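Long-range contact in odorant binding protein ASP5 (Apis mellifera, PDB 3R72), which probably carries odorant molecules in the antennae, as a helical member of the PBP/GOBP family that binds small hydrophobic ligands in its interior: residues F38-M52 with D99-Y112. Residues are numbered along the deposited sequence; the frame is centred on the assembly and turned at random.
With NBB (N-butyl-benzenesulfonamide), chain B.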
ATOM      1  N   PHE A  38     -13.537  -1.759   0.330  1.00  7.31           N
ATOM      2  CA  PHE A  38     -12.711  -2.700  -0.423  1.00  7.35           C
ATOM      3  C   PHE A  38     -13.604  -3.582  -1.309  1.00  7.37           C
ATOM      4  O   PHE A  38     -13.782  -4.778  -1.066  1.00  8.00           O
ATOM      5  CB  PHE A  38     -11.859  -3.547   0.526  1.00  7.80           C
ATOM      6  CG  PHE A  38     -10.777  -2.767   1.217  1.00  7.91           C
ATOM      7  CD1 PHE A  38      -9.624  -2.418   0.548  1.00  8.87           C
ATOM      8  CD2 PHE A  38     -10.912  -2.383   2.529  1.00  9.65           C
ATOM      9  CE1 PHE A  38      -8.622  -1.721   1.179  1.00  9.54           C
ATOM     10  CE2 PHE A  38      -9.902  -1.680   3.166  1.00 11.67           C
ATOM     11  CZ  PHE A  38      -8.761  -1.345   2.485  1.00  9.96           C
ATOM     12  N   PRO A  39     -14.186  -2.998  -2.357  1.00  7.43           N
ATOM     13  CA  PRO A  39     -14.997  -3.806  -3.261  1.00  7.91           C
ATOM     14  C   PRO A  39     -14.126  -4.821  -4.015  1.00  8.11           C
ATOM     15  O   PRO A  39     -12.897  -4.642  -4.170  1.00  7.70           O
ATOM     16  CB  PRO A  39     -15.566  -2.774  -4.225  1.00  8.01           C
ATOM     17  CG  PRO A  39     -14.533  -1.671  -4.231  1.00  7.84           C
ATOM     18  CD  PRO A  39     -14.060  -1.603  -2.813  1.00  7.39           C
ATOM     19  N   ASP A  40     -14.746  -5.898  -4.463  1.00  7.78           N
ATOM     20  CA  ASP A  40     -14.043  -6.898  -5.260  1.00  8.55           C
ATOM     21  C   ASP A  40     -13.914  -6.417  -6.701  1.00  9.01           C
ATOM     22  O   ASP A  40     -14.473  -7.000  -7.629  1.00 10.80           O
ATOM     23  CB  ASP A  40     -14.784  -8.231  -5.179  1.00  9.34           C
ATOM     24  CG  ASP A  40     -14.036  -9.348  -5.831  1.00 11.48           C
ATOM     25  OD1 ASP A  40     -14.688 -10.107  -6.579  1.00 12.34           O
ATOM     26  OD2 ASP A  40     -12.809  -9.458  -5.613  1.00 14.70           O
ATOM     27  N   ASP A  41     -13.153  -5.345  -6.877  1.00  8.75           N
ATOM     28  CA  ASP A  41     -13.032  -4.608  -8.128  1.00  8.33           C
ATOM     29  C   ASP A  41     -11.625  -4.825  -8.648  1.00  8.04           C
ATOM     30  O   ASP A  41     -10.664  -4.326  -8.076  1.00  7.62           O
ATOM     31  CB  ASP A  41     -13.314  -3.125  -7.853  1.00  7.85           C
ATOM     32  CG  ASP A  41     -13.266  -2.261  -9.084  1.00  9.85           C
ATOM     33  OD1 ASP A  41     -12.404  -2.494  -9.941  1.00 12.79           O
ATOM     34  OD2 ASP A  41     -14.072  -1.317  -9.178  1.00 12.33           O
ATOM     35  N   HIS A  42     -11.484  -5.607  -9.715  1.00  8.62           N
ATOM     36  CA  HIS A  42     -10.175  -5.995 -10.194  1.00  9.21           C
ATOM     37  C   HIS A  42      -9.332  -4.794 -10.624  1.00  8.68           C
ATOM     38  O   HIS A  42      -8.118  -4.834 -10.502  1.00  8.36           O
ATOM     39  CB  HIS A  42     -10.297  -7.031 -11.313  1.00 10.50           C
ATOM     40  CG  HIS A  42      -9.009  -7.719 -11.634  1.00 12.20           C
ATOM     41  ND1 HIS A  42      -8.241  -7.373 -12.719  1.00 13.37           N
ATOM     42  CD2 HIS A  42      -8.362  -8.738 -11.023  1.00 13.92           C
ATOM     43  CE1 HIS A  42      -7.168  -8.146 -12.761  1.00 13.68           C
ATOM     44  NE2 HIS A  42      -7.221  -8.988 -11.746  1.00 13.88           N
ATOM     45  N   ASP A  43      -9.964  -3.729 -11.101  1.00  9.16           N
ATOM     46  CA  ASP A  43      -9.203  -2.543 -11.477  1.00  9.42           C
ATOM     47  C   ASP A  43      -8.591  -1.849 -10.261  1.00  8.16           C
ATOM     48  O   ASP A  43      -7.432  -1.460 -10.295  1.00  8.74           O
ATOM     49  CB  ASP A  43     -10.058  -1.604 -12.313  1.00 10.62           C
ATOM     50  CG  ASP A  43     -10.470  -2.235 -13.622  1.00 14.27           C
ATOM     51  OD1 ASP A  43      -9.651  -2.961 -14.224  1.00 17.68           O
ATOM     52  OD2 ASP A  43     -11.619  -2.011 -14.051  1.00 19.29           O
ATOM     53  N   LEU A  44      -9.353  -1.725  -9.182  1.00  7.59           N
ATOM     54  CA  LEU A  44      -8.792  -1.203  -7.941  1.00  6.98           C
ATOM     55  C   LEU A  44      -7.690  -2.123  -7.433  1.00  6.52           C
ATOM     56  O   LEU A  44      -6.643  -1.653  -6.961  1.00  7.08           O
ATOM     57  CB  LEU A  44      -9.881  -0.997  -6.886  1.00  7.01           C
ATOM     58  CG  LEU A  44      -9.401  -0.441  -5.553  1.00  6.62           C
ATOM     59  CD1 LEU A  44      -8.683   0.890  -5.687  1.00  8.12           C
ATOM     60  CD2 LEU A  44     -10.587  -0.358  -4.585  1.00  7.92           C
ATOM     61  N   GLN A  45      -7.901  -3.432  -7.551  1.00  6.57           N
ATOM     62  CA  GLN A  45      -6.859  -4.372  -7.159  1.00  7.11           C
ATOM     63  C   GLN A  45      -5.571  -4.096  -7.932  1.00  7.46           C
ATOM     64  O   GLN A  45      -4.479  -4.004  -7.357  1.00  7.66           O
ATOM     65  CB  GLN A  45      -7.353  -5.803  -7.364  1.00  7.63           C
ATOM     66  CG  GLN A  45      -8.510  -6.154  -6.440  1.00  8.11           C
ATOM     67  CD  GLN A  45      -9.233  -7.433  -6.763  1.00  9.78           C
ATOM     68  OE1 GLN A  45      -9.010  -8.063  -7.792  1.00 11.06           O
ATOM     69  NE2 GLN A  45     -10.121  -7.826  -5.862  1.00 12.49           N
ATOM     70  N   CYS A  46      -5.685  -3.916  -9.242  1.00  7.51           N
ATOM     71  CA  CYS A  46      -4.495  -3.653 -10.055  1.00  8.50           C
ATOM     72  C   CYS A  46      -3.859  -2.297  -9.775  1.00  7.68           C
ATOM     73  O   CYS A  46      -2.645  -2.169  -9.914  1.00  7.80           O
ATOM     74  CB  CYS A  46      -4.808  -3.833 -11.530  1.00  9.71           C
ATOM     75  SG  CYS A  46      -5.210  -5.574 -11.978  1.00 14.52           S
ATOM     76  N   TYR A  47      -4.642  -1.319  -9.328  1.00  7.13           N
ATOM     77  CA  TYR A  47      -4.071  -0.055  -8.863  1.00  6.70           C
ATOM     78  C   TYR A  47      -3.103  -0.310  -7.703  1.00  6.75           C
ATOM     79  O   TYR A  47      -2.015   0.270  -7.657  1.00  6.87           O
ATOM     80  CB  TYR A  47      -5.178   0.944  -8.490  1.00  7.12           C
ATOM     81  CG  TYR A  47      -4.663   2.176  -7.797  1.00  7.29           C
ATOM     82  CD1 TYR A  47      -4.279   3.309  -8.508  1.00  8.27           C
ATOM     83  CD2 TYR A  47      -4.521   2.194  -6.422  1.00  7.06           C
ATOM     84  CE1 TYR A  47      -3.762   4.421  -7.851  1.00  7.80           C
ATOM     85  CE2 TYR A  47      -4.015   3.302  -5.767  1.00  7.31           C
ATOM     86  CZ  TYR A  47      -3.642   4.411  -6.489  1.00  7.78           C
ATOM     87  OH  TYR A  47      -3.123   5.515  -5.857  1.00  8.59           O
ATOM     88  N   THR A  48      -3.493  -1.161  -6.756  1.00  6.21           N
ATOM     89  CA  THR A  48      -2.598  -1.438  -5.642  1.00  6.16           C
ATOM     90  C   THR A  48      -1.290  -2.044  -6.106  1.00  5.94           C
ATOM     91  O   THR A  48      -0.233  -1.733  -5.565  1.00  6.32           O
ATOM     92  CB  THR A  48      -3.237  -2.259  -4.497  1.00  5.96           C
ATOM     93  OG1 THR A  48      -3.499  -3.612  -4.883  1.00  6.81           O
ATOM     94  CG2 THR A  48      -4.495  -1.587  -3.961  1.00  6.58           C
ATOM     95  N   THR A  49      -1.356  -2.920  -7.101  1.00  6.81           N
ATOM     96  CA  THR A  49      -0.145  -3.507  -7.643  1.00  7.45           C
ATOM     97  C   THR A  49       0.732  -2.459  -8.332  1.00  7.24           C
ATOM     98  O   THR A  49       1.952  -2.491  -8.202  1.00  7.64           O
ATOM     99  CB  THR A  49      -0.463  -4.633  -8.639  1.00  7.72           C
ATOM    100  OG1 THR A  49      -1.512  -5.449  -8.108  1.00  8.57           O
ATOM    101  CG2 THR A  49       0.784  -5.479  -8.933  1.00 10.18           C
ATOM    102  N   CYS A  50       0.105  -1.551  -9.068  1.00  7.59           N
ATOM    103  CA  CYS A  50       0.821  -0.485  -9.744  1.00  8.27           C
ATOM    104  C   CYS A  50       1.634   0.332  -8.735  1.00  7.37           C
ATOM    105  O   CYS A  50       2.831   0.590  -8.945  1.00  7.61           O
ATOM    106  CB  CYS A  50      -0.172   0.400 -10.518  1.00  8.81           C
ATOM    107  SG  CYS A  50       0.551   1.781 -11.441  1.00 11.83           S
ATOM    108  N   ILE A  51       1.000   0.697  -7.620  1.00  6.59           N
ATOM    109  CA  ILE A  51       1.660   1.492  -6.600  1.00  6.58           C
ATOM    110  C   ILE A  51       2.780   0.696  -5.930  1.00  6.09           C
ATOM    111  O   ILE A  51       3.890   1.195  -5.748  1.00  6.43           O
ATOM    112  CB  ILE A  51       0.640   1.977  -5.543  1.00  6.77           C
ATOM    113  CG1 ILE A  51      -0.327   3.000  -6.143  1.00  6.77           C
ATOM    114  CG2 ILE A  51       1.325   2.542  -4.311  1.00  7.71           C
ATOM    115  CD1 ILE A  51       0.284   4.343  -6.532  1.00  8.22           C
ATOM    116  N   MET A  52       2.497  -0.550  -5.533  1.00  6.30           N
ATOM    117  CA  MET A  52       3.535  -1.328  -4.858  1.00  6.32           C
ATOM    118  C   MET A  52       4.717  -1.592  -5.785  1.00  6.53           C
ATOM    119  O   MET A  52       5.871  -1.628  -5.350  1.00  7.28           O
ATOM    120  CB  MET A  52       2.981  -2.622  -4.265  1.00  6.63           C
ATOM    121  CG  MET A  52       2.021  -2.334  -3.121  1.00  6.24           C
ATOM    122  SD  MET A  52       1.467  -3.762  -2.173  1.00  7.05           S
ATOM    123  CE  MET A  52       2.953  -4.234  -1.323  1.00  8.18           C
ATOM    124  N   ASP A  99      -4.152 -13.771  -8.639  1.00 11.37           N
ATOM    125  CA  ASP A  99      -3.219 -13.050  -9.484  1.00 11.21           C
ATOM    126  C   ASP A  99      -2.514 -11.939  -8.697  1.00 10.85           C
ATOM    127  O   ASP A  99      -2.809 -11.724  -7.514  1.00 10.74           O
ATOM    128  CB  ASP A  99      -3.867 -12.569 -10.801  1.00 11.51           C
ATOM    129  CG  ASP A  99      -4.865 -11.439 -10.644  1.00 13.03           C
ATOM    130  OD1 ASP A  99      -5.587 -11.176 -11.629  1.00 16.66           O
ATOM    131  OD2 ASP A  99      -4.923 -10.787  -9.604  1.00 12.85           O
ATOM    132  N   ASP A 100      -1.545 -11.265  -9.314  1.00 10.51           N
ATOM    133  CA  ASP A 100      -0.776 -10.259  -8.574  1.00 10.61           C
ATOM    134  C   ASP A 100      -1.660  -9.158  -8.013  1.00  9.77           C
ATOM    135  O   ASP A 100      -1.421  -8.674  -6.899  1.00  9.84           O
ATOM    136  CB  ASP A 100       0.303  -9.624  -9.442  1.00 11.36           C
ATOM    137  CG  ASP A 100       1.413 -10.589  -9.815  1.00 13.61           C
ATOM    138  OD1 ASP A 100       1.475 -11.701  -9.259  1.00 16.20           O
ATOM    139  OD2 ASP A 100       2.228 -10.204 -10.670  1.00 16.98           O
ATOM    140  N   CYS A 101      -2.672  -8.766  -8.778  1.00  9.33           N
ATOM    141  CA  CYS A 101      -3.601  -7.722  -8.356  1.00  9.61           C
ATOM    142  C   CYS A 101      -4.361  -8.153  -7.105  1.00  8.55           C
ATOM    143  O   CYS A 101      -4.534  -7.380  -6.164  1.00  7.94           O
ATOM    144  CB  CYS A 101      -4.571  -7.362  -9.493  1.00 10.27           C
ATOM    145  SG  CYS A 101      -3.766  -6.758 -11.003  1.00 14.49           S
ATOM    146  N   GLN A 102      -4.853  -9.379  -7.114  1.00  8.13           N
ATOM    147  CA  GLN A 102      -5.563  -9.922  -5.973  1.00  8.63           C
ATOM    148  C   GLN A 102      -4.650 -10.035  -4.753  1.00  7.86           C
ATOM    149  O   GLN A 102      -5.055  -9.698  -3.647  1.00  8.19           O
ATOM    150  CB  GLN A 102      -6.174 -11.275  -6.355  1.00  9.27           C
ATOM    151  CG  GLN A 102      -7.279 -11.117  -7.383  1.00 10.70           C
ATOM    152  CD  GLN A 102      -7.718 -12.408  -8.047  1.00 12.98           C
ATOM    153  OE1 GLN A 102      -6.934 -13.315  -8.280  1.00 14.38           O
ATOM    154  NE2 GLN A 102      -8.981 -12.459  -8.415  1.00 16.83           N
ATOM    155  N   LYS A 103      -3.405 -10.463  -4.957  1.00  8.10           N
ATOM    156  CA  LYS A 103      -2.470 -10.608  -3.850  1.00  7.98           C
ATOM    157  C   LYS A 103      -2.160  -9.275  -3.182  1.00  6.81           C
ATOM    158  O   LYS A 103      -2.230  -9.161  -1.957  1.00  6.98           O
ATOM    159  CB  LYS A 103      -1.181 -11.255  -4.317  1.00  8.84           C
ATOM    160  CG  LYS A 103      -1.307 -12.728  -4.678  1.00 10.59           C
ATOM    161  CD  LYS A 103       0.071 -13.359  -4.882  1.00 16.56           C
ATOM    162  CE  LYS A 103      -0.033 -14.801  -5.315  1.00 20.60           C
ATOM    163  NZ  LYS A 103       1.205 -15.292  -5.985  1.00 23.63           N
ATOM    164  N   THR A 104      -1.781  -8.269  -3.960  1.00  6.71           N
ATOM    165  CA  THR A 104      -1.457  -6.990  -3.344  1.00  6.54           C
ATOM    166  C   THR A 104      -2.678  -6.380  -2.670  1.00  6.36           C
ATOM    167  O   THR A 104      -2.561  -5.798  -1.594  1.00  6.14           O
ATOM    168  CB  THR A 104      -0.797  -5.988  -4.315  1.00  6.55           C
ATOM    169  OG1 THR A 104      -1.678  -5.678  -5.398  1.00  6.74           O
ATOM    170  CG2 THR A 104       0.488  -6.535  -4.856  1.00  7.77           C
ATOM    171  N   TYR A 105      -3.856  -6.541  -3.262  1.00  6.11           N
ATOM    172  CA  TYR A 105      -5.062  -6.010  -2.647  1.00  5.80           C
ATOM    173  C   TYR A 105      -5.342  -6.672  -1.297  1.00  6.13           C
ATOM    174  O   TYR A 105      -5.724  -6.008  -0.339  1.00  6.30           O
ATOM    175  CB  TYR A 105      -6.241  -6.223  -3.557  1.00  6.55           C
ATOM    176  CG  TYR A 105      -7.507  -5.446  -3.263  1.00  6.41           C
ATOM    177  CD1 TYR A 105      -7.532  -4.063  -3.261  1.00  6.26           C
ATOM    178  CD2 TYR A 105      -8.715  -6.106  -3.091  1.00  7.47           C
ATOM    179  CE1 TYR A 105      -8.707  -3.361  -3.118  1.00  6.51           C
ATOM    180  CE2 TYR A 105      -9.897  -5.411  -2.946  1.00  7.49           C
ATOM    181  CZ  TYR A 105      -9.878  -4.041  -2.952  1.00  6.46           C
ATOM    182  OH  TYR A 105     -11.015  -3.301  -2.844  1.00  8.02           O
ATOM    183  N   GLN A 106      -5.143  -7.985  -1.220  1.00  5.87           N
ATOM    184  CA  GLN A 106      -5.299  -8.705   0.032  1.00  6.99           C
ATOM    185  C   GLN A 106      -4.304  -8.192   1.080  1.00  6.56           C
ATOM    186  O   GLN A 106      -4.639  -8.057   2.248  1.00  7.09           O
ATOM    187  CB  GLN A 106      -5.111 -10.207  -0.187  1.00  7.43           C
ATOM    188  CG  GLN A 106      -6.230 -10.901  -0.984  1.00  9.24           C
ATOM    189  CD  GLN A 106      -5.763 -12.171  -1.660  1.00 10.34           C
ATOM    190  OE1 GLN A 106      -4.789 -12.789  -1.232  1.00 11.41           O
ATOM    191  NE2 GLN A 106      -6.441 -12.558  -2.740  1.00 13.27           N
ATOM    192  N   TYR A 107      -3.068  -7.925   0.672  1.00  6.01           N
ATOM    193  CA  TYR A 107      -2.048  -7.427   1.588  1.00  6.20           C
ATOM    194  C   TYR A 107      -2.427  -6.048   2.133  1.00  6.10           C
ATOM    195  O   TYR A 107      -2.326  -5.777   3.333  1.00  6.34           O
ATOM    196  CB  TYR A 107      -0.678  -7.405   0.872  1.00  6.68           C
ATOM    197  CG  TYR A 107       0.419  -6.967   1.800  1.00  6.98           C
ATOM    198  CD1 TYR A 107       0.964  -7.873   2.701  1.00  8.47           C
ATOM    199  CD2 TYR A 107       0.875  -5.672   1.832  1.00  8.58           C
ATOM    200  CE1 TYR A 107       1.913  -7.507   3.619  1.00  8.71           C
ATOM    201  CE2 TYR A 107       1.845  -5.301   2.745  1.00  8.45           C
ATOM    202  CZ  TYR A 107       2.345  -6.226   3.643  1.00  8.50           C
ATOM    203  OH  TYR A 107       3.267  -5.860   4.580  1.00 11.31           O
ATOM    204  N   VAL A 108      -2.892  -5.176   1.247  1.00  5.99           N
ATOM    205  CA  VAL A 108      -3.350  -3.853   1.643  1.00  6.58           C
ATOM    206  C   VAL A 108      -4.509  -3.961   2.651  1.00  6.26           C
ATOM    207  O   VAL A 108      -4.534  -3.250   3.644  1.00  6.72           O
ATOM    208  CB  VAL A 108      -3.732  -3.017   0.387  1.00  6.58           C
ATOM    209  CG1 VAL A 108      -4.409  -1.715   0.792  1.00  7.51           C
ATOM    210  CG2 VAL A 108      -2.485  -2.757  -0.449  1.00  7.77           C
ATOM    211  N   GLN A 109      -5.455  -4.855   2.399  1.00  6.77           N
ATOM    212  CA  GLN A 109      -6.563  -5.090   3.327  1.00  7.33           C
ATOM    213  C   GLN A 109      -6.064  -5.607   4.675  1.00  6.98           C
ATOM    214  O   GLN A 109      -6.609  -5.233   5.713  1.00  7.73           O
ATOM    215  CB  GLN A 109      -7.560  -6.080   2.744  1.00  7.90           C
ATOM    216  CG  GLN A 109      -8.414  -5.492   1.657  1.00  9.51           C
ATOM    217  CD  GLN A 109      -9.194  -6.551   0.929  1.00 11.99           C
ATOM    218  OE1 GLN A 109      -8.688  -7.182  -0.008  1.00 15.65           O
ATOM    219  NE2 GLN A 109     -10.417  -6.768   1.358  1.00 12.78           N
ATOM    220  N   CYS A 110      -5.040  -6.450   4.687  1.00  6.89           N
ATOM    221  CA  CYS A 110      -4.470  -6.912   5.951  1.00  7.35           C
ATOM    222  C   CYS A 110      -3.918  -5.738   6.747  1.00  6.85           C
ATOM    223  O   CYS A 110      -4.141  -5.626   7.946  1.00  7.61           O
ATOM    224  CB  CYS A 110      -3.377  -7.948   5.707  1.00  7.19           C
ATOM    225  SG  CYS A 110      -2.624  -8.571   7.239  1.00  9.35           S
ATOM    226  N   HIS A 111      -3.218  -4.836   6.077  1.00  7.39           N
ATOM    227  CA  HIS A 111      -2.707  -3.645   6.745  1.00  7.62           C
ATOM    228  C   HIS A 111      -3.846  -2.801   7.327  1.00  7.44           C
ATOM    229  O   HIS A 111      -3.771  -2.346   8.472  1.00  8.53           O
ATOM    230  CB  HIS A 111      -1.890  -2.825   5.756  1.00  8.29           C
ATOM    231  CG  HIS A 111      -0.418  -3.044   5.870  1.00  9.13           C
ATOM    232  ND1 HIS A 111       0.262  -4.169   5.446  1.00 10.92           N
ATOM    233  CD2 HIS A 111       0.519  -2.209   6.359  1.00  8.27           C
ATOM    234  CE1 HIS A 111       1.556  -4.013   5.691  1.00  8.81           C
ATOM    235  NE2 HIS A 111       1.735  -2.832   6.247  1.00 11.52           N
ATOM    236  N   TYR A 112      -4.888  -2.572   6.538  1.00  7.14           N
ATOM    237  CA  TYR A 112      -6.049  -1.832   7.007  1.00  7.69           C
ATOM    238  C   TYR A 112      -6.624  -2.462   8.275  1.00  8.02           C
ATOM    239  O   TYR A 112      -6.869  -1.771   9.271  1.00  8.56           O
ATOM    240  CB  TYR A 112      -7.123  -1.771   5.908  1.00  7.16           C
ATOM    241  CG  TYR A 112      -8.358  -1.011   6.351  1.00  7.54           C
ATOM    242  CD1 TYR A 112      -8.454   0.370   6.194  1.00  8.37           C
ATOM    243  CD2 TYR A 112      -9.408  -1.661   6.977  1.00  9.14           C
ATOM    244  CE1 TYR A 112      -9.567   1.065   6.631  1.00 10.12           C
ATOM    245  CE2 TYR A 112     -10.510  -0.970   7.420  1.00 10.37           C
ATOM    246  CZ  TYR A 112     -10.585   0.386   7.238  1.00 10.54           C
ATOM    247  OH  TYR A 112     -11.682   1.096   7.670  1.00 16.67           O
TER
HETATM  248  O1S NBB B   1       3.712  -1.089  -0.231  0.70  9.11           O
HETATM  249  S   NBB B   1       3.222   0.098   0.367  0.70  9.23           S
HETATM  250  O2S NBB B   1       2.817   1.133  -0.545  0.70 11.35           O
HETATM  251  N10 NBB B   1       4.394   0.663   1.297  0.70  9.86           N
HETATM  252  C11 NBB B   1       4.994  -0.175   2.314  1.00 11.94           C
HETATM  253  C12 NBB B   1       5.365   0.616   3.554  1.00 13.40           C
HETATM  254  C13 NBB B   1       4.161   1.114   4.353  1.00 14.28           C
HETATM  255  C14 NBB B   1       3.464  -0.033   5.055  1.00 16.31           C
HETATM  256  C4  NBB B   1       1.957  -0.281   1.338  0.70  8.06           C
HETATM  257  C5  NBB B   1       1.286   0.750   2.000  0.70  9.06           C
HETATM  258  C6  NBB B   1       0.204   0.477   2.849  0.70  8.97           C
HETATM  259  C1  NBB B   1      -0.235  -0.821   3.053  0.70  9.15           C
HETATM  260  C2  NBB B   1       0.398  -1.849   2.394  0.70  8.35           C
HETATM  261  C3  NBB B   1       1.479  -1.592   1.553  0.70  8.96           C
HETATM  262  O   HOH W   1     -10.840 -11.112  -5.936  1.00 25.61           O
HETATM  263  O   HOH W   2     -10.708  -9.983  -8.711  1.00 17.70           O
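The Phe38 ring takes the aliphatic CG of Gln109 over one face, a CH-pi contact 3.7 Å from CG to the ring centroid, and turns its edge to two tyrosines. Against Tyr112 the pair is edge-to-face, with Phe38 CE2 over the tyrosine face; against Tyr105 it is an offset version of the same geometry. The Tyr105 ring in turn carries Gln45 CG on one face, 3.6 Å from its centroid, and has Thr48 CG2 at its edge. With CG anti to the backbone N (chi1 -165°), the ring of Tyr105 lies against Gln45 and Leu44 near the start of helix 42-52, and its OH reaches the turn before that helix, donating to Pro39 O at 2.7 Å. A phenylalanine in its place would probably keep the ring packing but leave Pro39 O without this donor and the turn before the helix less firmly held.

At the other end, His42 NE2 lies 2.7 Å from Asp99 OD1; the bond is nearly straight (161°), in the imidazole plane, and uses the syn lone pair. Asp99 OD2 meanwhile accepts from Gln102 N while Gln102 OE1 accepts from Asp99 N, the two bonds of a capping box, so one carboxylate serves both helices. Beside it the Cys46-Cys101 disulfide fastens the helices, which cross at 80°. Cys101 and Thr48 each fit as knobs into holes of the opposing helix. In the buried middle, Thr104 OG1 is 2.7 Å from Thr49 OG1, a hydrogen bond of undecided direction, while Thr48 OG1 donates to Gln45 O.

Met52 and Tyr107 extend the interface to the n-butyl-benzenesulfonamide pocket, with Met52 CE 3.4 Å from ligand atom O1S. Covalent and polar links thus probably fix how the helices cross, and with it where Met52 and Tyr107 stand beside the ligand.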